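Local coordinates for angiotensin-converting enzyme (Anopheles gambiae, PDB 6S1Y), which is a zinc metallopeptidase of the angiotensin-converting enzyme family that probably trims peptides from their C-terminal end, at residues A[286-289]-A[290-293]; A[352-355]-A[356-360]. All blocks are in the same frame, centred on the assembly; numbering follows the deposited sequence.

Contact 1: residues A[286-289]-A[290-293]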
loop_
_atom_site.group_PDB
_atom_site.type_symbol
_atom_site.label_atom_id
_atom_site.label_comp_id
_atom_site.label_asym_id
_atom_site.label_seq_id
_atom_site.Cartn_x
_atom_site.Cartn_y
_atom_site.Cartn_z
ATOM N N PRO A 286 -4.683 21.256 -1.155
ATOM C CA PRO A 286 -4.546 20.066 -0.303
ATOM C C PRO A 286 -5.516 20.041 0.865
ATOM O O PRO A 286 -6.127 18.996 1.141
ATOM C CB PRO A 286 -3.087 20.156 0.151
ATOM C CG PRO A 286 -2.403 20.815 -1.028
ATOM C CD PRO A 286 -3.381 21.830 -1.542
ATOM N N ILE A 287 -5.692 21.165 1.564
ATOM C CA ILE A 287 -6.564 21.163 2.736
ATOM C C ILE A 287 -8.004 20.895 2.323
ATOM O O ILE A 287 -8.712 20.116 2.971
ATOM C CB ILE A 287 -6.429 22.489 3.515
ATOM C CG1 ILE A 287 -5.388 22.330 4.624
ATOM C CG2 ILE A 287 -7.745 22.912 4.107
ATOM C CD1 ILE A 287 -4.882 23.660 5.170
ATOM N N LYS A 288 -8.471 21.560 1.263
ATOM C CA LYS A 288 -9.798 21.245 0.741
ATOM C C LYS A 288 -9.929 19.743 0.493
ATOM O O LYS A 288 -10.963 19.144 0.799
ATOM C CB LYS A 288 -10.051 22.052 -0.534
ATOM C CG LYS A 288 -11.374 21.775 -1.246
ATOM C CD LYS A 288 -12.596 22.131 -0.413
ATOM C CE LYS A 288 -13.865 22.191 -1.283
ATOM N NZ LYS A 288 -15.127 22.065 -0.469
ATOM N N MET A 289 -8.864 19.105 -0.014
ATOM C CA MET A 289 -8.950 17.680 -0.343
ATOM C C MET A 289 -9.155 16.841 0.910
ATOM O O MET A 289 -9.985 15.923 0.917
ATOM C CB MET A 289 -7.690 17.228 -1.094
ATOM C CG MET A 289 -7.595 17.765 -2.504
ATOM S SD MET A 289 -5.917 17.766 -3.162
ATOM C CE MET A 289 -5.668 16.003 -3.472
ATOM N N PHE A 290 -8.423 17.151 1.983
ATOM C CA PHE A 290 -8.620 16.419 3.235
ATOM C C PHE A 290 -9.968 16.742 3.874
ATOM O O PHE A 290 -10.589 15.867 4.492
ATOM C CB PHE A 290 -7.475 16.734 4.196
ATOM C CG PHE A 290 -6.185 16.042 3.841
ATOM C CD1 PHE A 290 -5.295 16.621 2.962
ATOM C CD2 PHE A 290 -5.872 14.813 4.383
ATOM C CE1 PHE A 290 -4.116 15.989 2.621
ATOM C CE2 PHE A 290 -4.705 14.173 4.051
ATOM C CZ PHE A 290 -3.815 14.769 3.167
ATOM N N GLN A 291 -10.443 17.974 3.724
ATOM C CA GLN A 291 -11.764 18.325 4.228
ATOM C C GLN A 291 -12.833 17.465 3.579
ATOM O O GLN A 291 -13.733 16.962 4.255
ATOM C CB GLN A 291 -12.031 19.809 3.979
ATOM C CG GLN A 291 -11.386 20.721 5.011
ATOM C CD GLN A 291 -11.410 22.196 4.628
ATOM O OE1 GLN A 291 -11.409 22.558 3.445
ATOM N NE2 GLN A 291 -11.418 23.060 5.642
ATOM N N MET A 292 -12.723 17.229 2.274
ATOM C CA MET A 292 -13.715 16.382 1.617
ATOM C C MET A 292 -13.619 14.927 2.055
ATOM O O MET A 292 -14.647 14.250 2.148
ATOM C CB MET A 292 -13.572 16.504 0.116
ATOM C CG MET A 292 -14.103 17.844 -0.353
ATOM S SD MET A 292 -13.808 18.082 -2.097
ATOM C CE MET A 292 -14.965 16.872 -2.747
ATOM N N GLY A 293 -12.423 14.427 2.363
ATOM C CA GLY A 293 -12.331 13.077 2.890
ATOM C C GLY A 293 -12.876 12.979 4.305
ATOM O O GLY A 293 -13.470 11.963 4.683
#

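Contact 2: residues A[352-355]-A[356-360]. With ZN (zinc ion), chain G; KSN ((2~{S})-2-[[(4~{S})-4-azanyl-5-oxidanyl-5-oxidanylidene-pentanoyl]amino]pentanedioic acid), chain H.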
loop_
_atom_site.group_PDB
_atom_site.type_symbol
_atom_site.label_atom_id
_atom_site.label_comp_id
_atom_site.label_asym_id
_atom_site.label_seq_id
_atom_site.Cartn_x
_atom_site.Cartn_y
_atom_site.Cartn_z
ATOM N N PHE A 352 -5.839 12.680 -4.750
ATOM C CA PHE A 352 -7.120 12.665 -4.053
ATOM C C PHE A 352 -7.428 11.287 -3.482
ATOM O O PHE A 352 -7.945 11.186 -2.366
ATOM C CB PHE A 352 -8.230 13.107 -5.011
ATOM C CG PHE A 352 -9.469 13.634 -4.333
ATOM C CD1 PHE A 352 -9.402 14.323 -3.128
ATOM C CD2 PHE A 352 -10.709 13.463 -4.924
ATOM C CE1 PHE A 352 -10.560 14.837 -2.521
ATOM C CE2 PHE A 352 -11.875 13.967 -4.319
ATOM C CZ PHE A 352 -11.792 14.660 -3.121
ATOM N N PHE A 353 -7.128 10.206 -4.236
ATOM C CA PHE A 353 -7.330 8.852 -3.719
ATOM C C PHE A 353 -6.321 8.515 -2.627
ATOM O O PHE A 353 -6.658 7.817 -1.666
ATOM C CB PHE A 353 -7.246 7.801 -4.849
ATOM C CG PHE A 353 -8.345 7.930 -5.848
ATOM C CD1 PHE A 353 -9.671 8.011 -5.433
ATOM C CD2 PHE A 353 -8.059 8.048 -7.202
ATOM C CE1 PHE A 353 -10.687 8.182 -6.352
ATOM C CE2 PHE A 353 -9.070 8.218 -8.123
ATOM C CZ PHE A 353 -10.387 8.287 -7.705
ATOM N N VAL A 354 -5.065 8.954 -2.773
ATOM C CA VAL A 354 -4.111 8.752 -1.682
ATOM C C VAL A 354 -4.638 9.398 -0.403
ATOM O O VAL A 354 -4.570 8.807 0.679
ATOM C CB VAL A 354 -2.720 9.293 -2.060
ATOM C CG1 VAL A 354 -1.810 9.267 -0.855
ATOM C CG2 VAL A 354 -2.098 8.467 -3.207
ATOM N N VAL A 355 -5.204 10.610 -0.516
ATOM C CA VAL A 355 -5.788 11.279 0.648
ATOM C C VAL A 355 -6.733 10.336 1.372
ATOM O O VAL A 355 -6.606 10.100 2.580
ATOM C CB VAL A 355 -6.486 12.582 0.218
ATOM C CG1 VAL A 355 -7.361 13.149 1.328
ATOM C CG2 VAL A 355 -5.432 13.623 -0.193
ATOM N N HIS A 356 -7.665 9.743 0.630
ATOM C CA HIS A 356 -8.619 8.816 1.229
ATOM C C HIS A 356 -7.932 7.585 1.810
ATOM O O HIS A 356 -8.292 7.134 2.902
ATOM C CB HIS A 356 -9.655 8.393 0.194
ATOM C CG HIS A 356 -10.638 9.466 -0.133
ATOM N ND1 HIS A 356 -10.361 10.472 -1.027
ATOM C CD2 HIS A 356 -11.887 9.706 0.333
ATOM C CE1 HIS A 356 -11.401 11.284 -1.105
ATOM N NE2 HIS A 356 -12.339 10.838 -0.292
ATOM N N HIS A 357 -6.969 7.004 1.090
ATOM C CA HIS A 357 -6.242 5.853 1.634
ATOM C C HIS A 357 -5.700 6.179 3.021
ATOM O O HIS A 357 -5.886 5.417 3.981
ATOM C CB HIS A 357 -5.094 5.441 0.697
ATOM C CG HIS A 357 -4.212 4.359 1.252
ATOM N ND1 HIS A 357 -4.465 3.017 1.062
ATOM C CD2 HIS A 357 -3.088 4.425 2.008
ATOM C CE1 HIS A 357 -3.537 2.303 1.677
ATOM N NE2 HIS A 357 -2.687 3.133 2.255
ATOM N N GLU A 358 -5.011 7.319 3.133
ATOM C CA GLU A 358 -4.398 7.705 4.403
ATOM C C GLU A 358 -5.451 8.033 5.464
ATOM O O GLU A 358 -5.309 7.638 6.628
ATOM C CB GLU A 358 -3.463 8.892 4.170
ATOM C CG GLU A 358 -2.328 8.632 3.182
ATOM C CD GLU A 358 -1.433 7.471 3.592
ATOM O OE1 GLU A 358 -1.360 7.168 4.799
ATOM O OE2 GLU A 358 -0.804 6.846 2.700
ATOM N N LEU A 359 -6.528 8.729 5.086
ATOM C CA LEU A 359 -7.559 9.058 6.066
ATOM C C LEU A 359 -8.260 7.811 6.557
ATOM O O LEU A 359 -8.848 7.837 7.640
ATOM C CB LEU A 359 -8.611 10.017 5.494
ATOM C CG LEU A 359 -8.211 11.481 5.348
ATOM C CD1 LEU A 359 -9.241 12.276 4.531
ATOM C CD2 LEU A 359 -8.015 12.129 6.722
ATOM N N GLY A 360 -8.221 6.730 5.771
ATOM C CA GLY A 360 -8.750 5.466 6.248
ATOM C C GLY A 360 -7.912 4.885 7.368
ATOM O O GLY A 360 -8.448 4.297 8.310
HETATM ZN ZN ZN G . -1.610 2.376 3.762
HETATM C C10 KSN H . 4.386 3.352 6.145
HETATM C C13 KSN H . 0.622 3.498 3.422
HETATM C C17 KSN H . 2.304 2.397 -2.802
HETATM C C02 KSN H . 0.880 2.391 -2.233
HETATM C C03 KSN H . 0.761 2.663 -0.727
HETATM C C04 KSN H . 1.926 3.373 -0.058
HETATM C C05 KSN H . 1.581 4.729 0.612
HETATM C C07 KSN H . 2.062 3.891 3.008
HETATM C C08 KSN H . 2.949 4.284 4.183
HETATM C C09 KSN H . 3.259 3.105 5.123
HETATM N N01 KSN H . 0.231 1.102 -2.501
HETATM N N06 KSN H . 1.712 4.956 2.059
HETATM O O11 KSN H . 5.215 4.295 5.948
HETATM O O12 KSN H . 4.512 2.616 7.183
HETATM O O14 KSN H . -0.233 4.418 3.550
HETATM O O15 KSN H . 0.278 2.313 3.589
HETATM O O16 KSN H . 1.261 5.651 -0.077
HETATM O O18 KSN H . 2.784 3.504 -3.169
HETATM O O19 KSN H . 3.023 1.371 -2.937
#

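Contact 1: residues A[286-289]-A[290-293]
The first two turns of helix 286-299, which packs against the zinc-binding helix 349-368, bring Pro286, Ile287, Lys288 and Met289 against Phe290, Gln291, Met292 and Gly293 by successive i to i+4 backbone hydrogen bonds. Phe290 N donates to Pro286 O at 3.1 Å, and Gln291 N reaches Ile287 O at 2.9 Å with an N-H...O angle of 161°; Met292 N to Lys288 O and Gly293 N to Met289 O continue the series. Proline suits this place, because in the first turn its missing N-H costs no helical bond while its carbonyl still accepts one. That carbonyl has a second neighbour: Phe290 CD1 lies 3.1 Å from Pro286 O, with the oxygen in the ring plane, so the aromatic edge, not a face, is turned to it.

The exposed side, with Ile287, Lys288 and Gln291, is more polar. Gln291 has CG beside its backbone N (chi1 -81°) and runs extended from there, which carries its amide back over the preceding turn. There Gln291 OE1 comes within 3.4 Å of Lys288 CA, and Ile287 CG2 lies 3.7 Å from the same OE1, a van der Waals approach of methyl to amide. Lys288 goes another way: with CG anti to the backbone N (chi1 177°) and a bend at chi2, its aliphatic chain passes Gln291 at about a right angle.

On the inner side, facing helix 349-368, Met289 touches Phe352 and Val355, and Phe290 touches Val355. Trp310 of helix 307-312 touches Phe290 and also Gln291 on the exposed side. Met292 stands at the border between the two sides, its thioether approached by the lysine chain, with Lys288 CE 4.2 Å from Met292 SD.

Contact 2: residues A[352-355]-A[356-360]
The HExxH zinc-binding helix, residues 349-368, here joins its metal ligand His357 to a buried aromatic pair formed by the neighbouring His356 and, one turn back, Phe352. The His356 ring meets Phe352 edge to face: centroids are 5.1 Å apart, planes stand at 81°, and His356 CE1 lies 3.9 Å above the centre of the phenyl face. Different first torsions bring the rings together: Phe352 has CG anti to its N, His356 has CG beside its N (chi1 -73°).

The rotation of the imidazole is set by a side-chain to backbone bond. His356 ND1 donates to Phe352 O at 2.9 Å, nearly straight, with the oxygen close to the ring plane but the donor tilted 34° from the carbonyl plane. The same oxygen takes only a weak bond from the backbone N of His356, so the ring N-H reinforces the helix turn.

His357 leaves the helix on another side and carries its ring toward the active site, where His357 NE2 binds zinc at 2.0 Å; His361, Glu385 and the carboxylate of the bound glutamyl ligand share the metal. Asp389 bonds to His357 ND1 and thereby orients the ring as a second-shell partner. Glu358, its CG alongside Val354 CG1, brings its carboxylate to the ligand, where Glu358 OE2 lies 2.6 Å from KSN O14. On the flank packed against helix 286-299, Val355 and Leu359 lie side by side, pointing the same way, and Val355 CG1 meets Leu359 CD1 at 3.8 Å.

How the contacts relate
Both contacts are local, each about two turns of one helix, but they sit at different depths. The centre of contact 1 lies about 20 Å from the centre of the chain, that of contact 2 about 11 Å. Contact 1 is half buried, with an outward side of Ile287, Lys288 and Gln291; contact 2 has no exposed residue among those that touch. They meet directly: Met289 CE lies 3.6 Å from Phe352 N, and Gly293 CA lies 3.6 Å from Leu359 CD1, the bare glycine letting the leucine methyl close to the backbone. The side chains that meet between the helices are apolar. Polar chemistry diverges: lysine and amide outside 286-293, zinc ligand and glutamate of 352-360 facing the pocket.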